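Long-range contact in rhamnosidase B (Bacillus sp., PDB 2OKX), which hydrolyses alpha-L-rhamnosides as a family 78 glycoside hydrolase, probably cutting terminal rhamnose from its substrates with inversion of configuration: residues Arg527-Phe539 with Trp550-Glu562. Residues are numbered along the deposited sequence; the frame is centred on the assembly and turned at random.
Sequences RQSTYPVAEQGSF and WEISRHTTRLCME
The guanidinium of R554 is sandwiched: W550 CZ3 lies over one face and the carboxylate of E535 over the other, the two charged planes only 5° apart, with E535 OE1 3.5 Å from R554 CZ. The linker that makes this contact leaves strand 520-528 of the beta-sandwich region and runs along helix 544-559, in the six-hairpin glycosidase region of the alpha-barrel, to strand 538-541, which pairs with strand 900-906 at the edge of another sheet. Both carboxylate oxygens lie well out of the guanidinium plane; no N-H points at them, and the pairing is one of charges. R554 NH1 instead reaches E551 OE2 in plane, and NH2 binds two waters shared with G537 O. The indole of W550 has F539 CB over one face, a CH-pi contact 3.5 Å from the centroid of its five-membered ring, and G537 O at its edge. R554 is bent at chi2 (-111°) and chi3, which lays its head flat between E535 and W550. An alanine in place of W550 would probably deprive the R554 guanidinium of its backing and F539 CB of its aromatic face, and leave L872 of helix 868-876, which also touches the indole, facing a gap.

One turn on, in the conformer modelled here, R558 takes E535 edge-on: NH1 gives a 2.7 Å bond to OE1, in the guanidinium plane and on the anti lone pair, while NH2 turns to H555 ND1 and shares a water with E535 OE1. E535 thus serves two arginines, one by its face and one by an oxygen. Farther toward the end of the helix, V533 spans R558 and M561, CG2 on the aliphatic R558 CG and CG1 on M561 CE at 3.7 Å. Past the helix end the backbones meet directly: Y531 N donates to M561 O at 2.7 Å, and E562 O sits at the edge of the tyrosine ring, 3.5 Å from Y531 CD2.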
loop_
_atom_site.group_PDB
_atom_site.type_symbol
_atom_site.label_atom_id
_atom_site.label_comp_id
_atom_site.label_asym_id
_atom_site.label_seq_id
_atom_site.Cartn_x
_atom_site.Cartn_y
_atom_site.Cartn_z
ATOM N N ARG A 527 12.499 -2.979 12.014
ATOM C CA ARG A 527 13.418 -1.977 11.510
ATOM C C ARG A 527 12.505 -1.103 10.668
ATOM O O ARG A 527 12.192 -1.427 9.519
ATOM C CB ARG A 527 14.532 -2.614 10.665
ATOM C CG ARG A 527 15.459 -3.524 11.480
ATOM C CD ARG A 527 16.601 -4.105 10.644
ATOM N NE ARG A 527 17.543 -3.072 10.222
ATOM C CZ ARG A 527 18.478 -2.537 11.002
ATOM N NH1 ARG A 527 18.620 -2.939 12.260
ATOM N NH2 ARG A 527 19.262 -1.582 10.526
ATOM N N GLN A 528 12.032 -0.014 11.266
ATOM C CA GLN A 528 11.135 0.897 10.566
ATOM C C GLN A 528 11.869 1.550 9.414
ATOM O O GLN A 528 13.045 1.894 9.534
ATOM C CB GLN A 528 10.592 1.966 11.524
ATOM C CG GLN A 528 9.659 2.969 10.854
ATOM C CD GLN A 528 8.839 3.748 11.860
ATOM O OE1 GLN A 528 7.959 3.197 12.519
ATOM N NE2 GLN A 528 9.133 5.032 11.995
ATOM N N SER A 529 11.170 1.722 8.298
ATOM C CA SER A 529 11.769 2.314 7.109
ATOM C C SER A 529 10.812 3.252 6.387
ATOM O O SER A 529 9.739 2.836 5.959
ATOM C CB SER A 529 12.209 1.205 6.146
ATOM O OG SER A 529 12.666 1.750 4.918
ATOM N N THR A 530 11.203 4.518 6.255
ATOM C CA THR A 530 10.380 5.501 5.560
ATOM C C THR A 530 11.275 6.466 4.803
ATOM O O THR A 530 12.500 6.405 4.897
ATOM C CB THR A 530 9.538 6.357 6.538
ATOM O OG1 THR A 530 10.400 7.274 7.227
ATOM C CG2 THR A 530 8.831 5.476 7.567
ATOM N N TYR A 531 10.653 7.363 4.050
ATOM C CA TYR A 531 11.396 8.379 3.330
ATOM C C TYR A 531 12.080 9.158 4.452
ATOM O O TYR A 531 11.539 9.254 5.553
ATOM C CB TYR A 531 10.430 9.278 2.553
ATOM C CG TYR A 531 11.115 10.296 1.672
ATOM C CD1 TYR A 531 11.453 11.560 2.161
ATOM C CD2 TYR A 531 11.460 9.981 0.356
ATOM C CE1 TYR A 531 12.114 12.486 1.358
ATOM C CE2 TYR A 531 12.127 10.893 -0.453
ATOM C CZ TYR A 531 12.449 12.143 0.052
ATOM O OH TYR A 531 13.098 13.050 -0.755
ATOM N N PRO A 532 13.282 9.705 4.203
ATOM C CA PRO A 532 13.978 10.459 5.249
ATOM C C PRO A 532 13.277 11.760 5.631
ATOM O O PRO A 532 13.418 12.774 4.953
ATOM C CB PRO A 532 15.363 10.693 4.644
ATOM C CG PRO A 532 15.067 10.794 3.176
ATOM C CD PRO A 532 14.079 9.666 2.962
ATOM N N VAL A 533 12.516 11.719 6.721
ATOM C CA VAL A 533 11.806 12.899 7.195
ATOM C C VAL A 533 12.189 13.219 8.633
ATOM O O VAL A 533 12.371 12.316 9.455
ATOM C CB VAL A 533 10.267 12.704 7.149
ATOM C CG1 VAL A 533 9.793 12.586 5.714
ATOM C CG2 VAL A 533 9.877 11.460 7.949
ATOM N N ALA A 534 12.327 14.505 8.926
ATOM C CA ALA A 534 12.642 14.958 10.271
ATOM C C ALA A 534 11.412 15.749 10.713
ATOM O O ALA A 534 10.695 16.297 9.880
ATOM C CB ALA A 534 13.886 15.845 10.269
ATOM N N GLU A 535 11.161 15.801 12.014
ATOM C CA GLU A 535 9.991 16.506 12.516
ATOM C C GLU A 535 10.195 18.013 12.529
ATOM O O GLU A 535 10.102 18.662 13.572
ATOM C CB GLU A 535 9.633 15.959 13.904
ATOM C CG GLU A 535 9.210 14.487 13.816
ATOM C CD GLU A 535 8.728 13.881 15.131
ATOM O OE1 GLU A 535 8.180 12.765 15.081
ATOM O OE2 GLU A 535 8.897 14.495 16.202
ATOM N N GLN A 536 10.448 18.563 11.341
ATOM C CA GLN A 536 10.703 19.989 11.176
ATOM C C GLN A 536 9.471 20.868 11.266
ATOM O O GLN A 536 9.581 22.077 11.460
ATOM C CB GLN A 536 11.429 20.236 9.850
ATOM C CG GLN A 536 12.785 19.541 9.791
ATOM C CD GLN A 536 13.683 19.918 10.960
ATOM O OE1 GLN A 536 14.005 21.098 11.160
ATOM N NE2 GLN A 536 14.087 18.923 11.740
ATOM N N GLY A 537 8.297 20.270 11.108
ATOM C CA GLY A 537 7.075 21.043 11.214
ATOM C C GLY A 537 6.420 20.712 12.540
ATOM O O GLY A 537 6.717 19.674 13.133
ATOM N N SER A 538 5.540 21.580 13.023
ATOM C CA SER A 538 4.867 21.301 14.285
ATOM C C SER A 538 3.604 22.117 14.490
ATOM O O SER A 538 3.363 23.120 13.806
ATOM C CB SER A 538 5.816 21.536 15.473
ATOM O OG SER A 538 6.199 22.895 15.582
ATOM N N PHE A 539 2.795 21.656 15.439
ATOM C CA PHE A 539 1.562 22.329 15.808
ATOM C C PHE A 539 1.086 21.842 17.168
ATOM O O PHE A 539 1.045 20.640 17.421
ATOM C CB PHE A 539 0.449 22.068 14.793
ATOM C CG PHE A 539 -0.878 22.658 15.201
ATOM C CD1 PHE A 539 -1.209 23.966 14.860
ATOM C CD2 PHE A 539 -1.764 21.926 15.997
ATOM C CE1 PHE A 539 -2.402 24.539 15.309
ATOM C CE2 PHE A 539 -2.952 22.488 16.452
ATOM C CZ PHE A 539 -3.274 23.797 16.110
ATOM N N TRP A 550 -3.436 15.962 15.319
ATOM C CA TRP A 550 -2.289 16.409 14.527
ATOM C C TRP A 550 -1.194 15.343 14.613
ATOM O O TRP A 550 -0.547 15.007 13.621
ATOM C CB TRP A 550 -1.741 17.740 15.067
ATOM C CG TRP A 550 -0.752 18.395 14.130
ATOM C CD1 TRP A 550 -1.035 19.268 13.107
ATOM C CD2 TRP A 550 0.665 18.185 14.094
ATOM N NE1 TRP A 550 0.121 19.613 12.442
ATOM C CE2 TRP A 550 1.178 18.962 13.027
ATOM C CE3 TRP A 550 1.552 17.411 14.856
ATOM C CZ2 TRP A 550 2.538 18.988 12.708
ATOM C CZ3 TRP A 550 2.906 17.437 14.536
ATOM C CH2 TRP A 550 3.384 18.220 13.473
ATOM N N GLU A 551 -0.994 14.823 15.818
ATOM C CA GLU A 551 0.010 13.800 16.074
ATOM C C GLU A 551 -0.223 12.551 15.211
ATOM O O GLU A 551 0.698 12.064 14.565
ATOM C CB GLU A 551 -0.017 13.436 17.564
ATOM C CG GLU A 551 1.143 12.593 18.048
ATOM C CD GLU A 551 2.479 13.309 17.936
ATOM O OE1 GLU A 551 2.544 14.521 18.237
ATOM O OE2 GLU A 551 3.467 12.650 17.557
ATOM N N ILE A 552 -1.445 12.029 15.180
ATOM C CA ILE A 552 -1.674 10.840 14.365
ATOM C C ILE A 552 -1.633 11.164 12.874
ATOM O O ILE A 552 -1.278 10.310 12.061
ATOM C CB ILE A 552 -3.006 10.116 14.718
ATOM C CG1 ILE A 552 -4.214 10.992 14.400
ATOM C CG2 ILE A 552 -2.997 9.724 16.187
ATOM C CD1 ILE A 552 -5.544 10.251 14.563
ATOM N N SER A 553 -1.976 12.398 12.512
ATOM C CA SER A 553 -1.931 12.796 11.108
ATOM C C SER A 553 -0.478 12.815 10.636
ATOM O O SER A 553 -0.166 12.406 9.519
ATOM C CB SER A 553 -2.553 14.187 10.915
ATOM O OG SER A 553 -3.956 14.167 11.149
ATOM N N ARG A 554 0.412 13.299 11.497
ATOM C CA ARG A 554 1.833 13.363 11.170
ATOM C C ARG A 554 2.390 11.939 11.048
ATOM O O ARG A 554 3.136 11.628 10.118
ATOM C CB ARG A 554 2.580 14.125 12.273
ATOM C CG ARG A 554 3.995 14.588 11.925
ATOM C CD ARG A 554 5.071 13.843 12.711
ATOM N NE ARG A 554 4.876 13.859 14.166
ATOM C CZ ARG A 554 5.331 14.787 15.006
ATOM N NH1 ARG A 554 5.082 14.670 16.305
ATOM N NH2 ARG A 554 6.036 15.823 14.571
ATOM N N HIS A 555 2.033 11.076 11.992
ATOM C CA HIS A 555 2.530 9.704 11.958
ATOM C C HIS A 555 2.032 8.953 10.721
ATOM O O HIS A 555 2.782 8.207 10.095
ATOM C CB HIS A 555 2.120 8.951 13.225
ATOM C CG HIS A 555 2.811 7.634 13.382
ATOM N ND1 HIS A 555 4.185 7.514 13.371
ATOM C CD2 HIS A 555 2.325 6.379 13.530
ATOM C CE1 HIS A 555 4.514 6.241 13.502
ATOM N NE2 HIS A 555 3.404 5.533 13.603
ATOM N N THR A 556 0.768 9.157 10.368
ATOM C CA THR A 556 0.191 8.495 9.201
ATOM C C THR A 556 0.964 8.884 7.938
ATOM O O THR A 556 1.274 8.045 7.093
ATOM C CB THR A 556 -1.280 8.901 8.999
ATOM O OG1 THR A 556 -2.023 8.622 10.190
ATOM C CG2 THR A 556 -1.892 8.129 7.825
ATOM N N THR A 557 1.262 10.171 7.820
ATOM C CA THR A 557 1.982 10.691 6.663
ATOM C C THR A 557 3.373 10.080 6.573
ATOM O O THR A 557 3.813 9.685 5.499
ATOM C CB THR A 557 2.076 12.224 6.745
ATOM O OG1 THR A 557 0.751 12.760 6.849
ATOM C CG2 THR A 557 2.758 12.798 5.494
ATOM N N ARG A 558 4.055 9.998 7.709
ATOM C CA ARG A 558 5.388 9.411 7.769
ATOM C C ARG A 558 5.373 7.980 7.228
ATOM O O ARG A 558 6.177 7.624 6.366
ATOM C CB ARG A 558 5.881 9.433 9.219
ATOM C CG ARG A 558 7.269 8.867 9.469
ATOM C CD ARG A 558 7.784 9.394 10.806
ATOM N NE ARG A 558 6.751 9.333 11.840
ATOM C CZ ARG A 558 6.690 10.150 12.888
ATOM N NH1 ARG A 558 7.605 11.099 13.042
ATOM N NH2 ARG A 558 5.710 10.029 13.775
ATOM N N LEU A 559 4.449 7.164 7.729
ATOM C CA LEU A 559 4.367 5.766 7.314
ATOM C C LEU A 559 3.918 5.559 5.872
ATOM O O LEU A 559 4.116 4.481 5.304
ATOM C CB LEU A 559 3.440 4.987 8.252
ATOM C CG LEU A 559 3.810 4.936 9.735
ATOM C CD1 LEU A 559 2.849 3.982 10.426
ATOM C CD2 LEU A 559 5.256 4.466 9.924
ATOM N N CYS A 560 3.309 6.580 5.283
ATOM C CA CYS A 560 2.854 6.493 3.905
ATOM C C CYS A 560 3.829 7.177 2.960
ATOM O O CYS A 560 3.468 7.553 1.846
ATOM C CB CYS A 560 1.464 7.109 3.755
ATOM S SG CYS A 560 0.173 6.115 4.532
ATOM N N MET A 561 5.063 7.348 3.425
ATOM C CA MET A 561 6.114 7.947 2.615
ATOM C C MET A 561 7.261 6.944 2.524
ATOM O O MET A 561 8.047 6.797 3.462
ATOM C CB MET A 561 6.605 9.263 3.237
ATOM C CG MET A 561 5.635 10.429 3.072
ATOM S SD MET A 561 6.119 11.942 3.954
ATOM C CE MET A 561 7.392 12.598 2.864
ATOM N N GLU A 562 7.321 6.226 1.404
ATOM C CA GLU A 562 8.378 5.246 1.156
ATOM C C GLU A 562 9.226 5.883 0.060
ATOM O O GLU A 562 9.561 7.062 0.152
ATOM C CB GLU A 562 7.775 3.925 0.657
ATOM C CG GLU A 562 6.766 3.294 1.617
ATOM C CD GLU A 562 6.264 1.936 1.152
ATOM O OE1 GLU A 562 5.396 1.365 1.846
ATOM O OE2 GLU A 562 6.730 1.438 0.101
HETATM O O HOH W 1 10.632 11.782 11.861
HETATM O O HOH W 2 6.549 11.167 16.348
HETATM O O HOH W 3 6.899 17.110 12.237
HETATM O O HOH W 4 6.491 18.311 16.101
#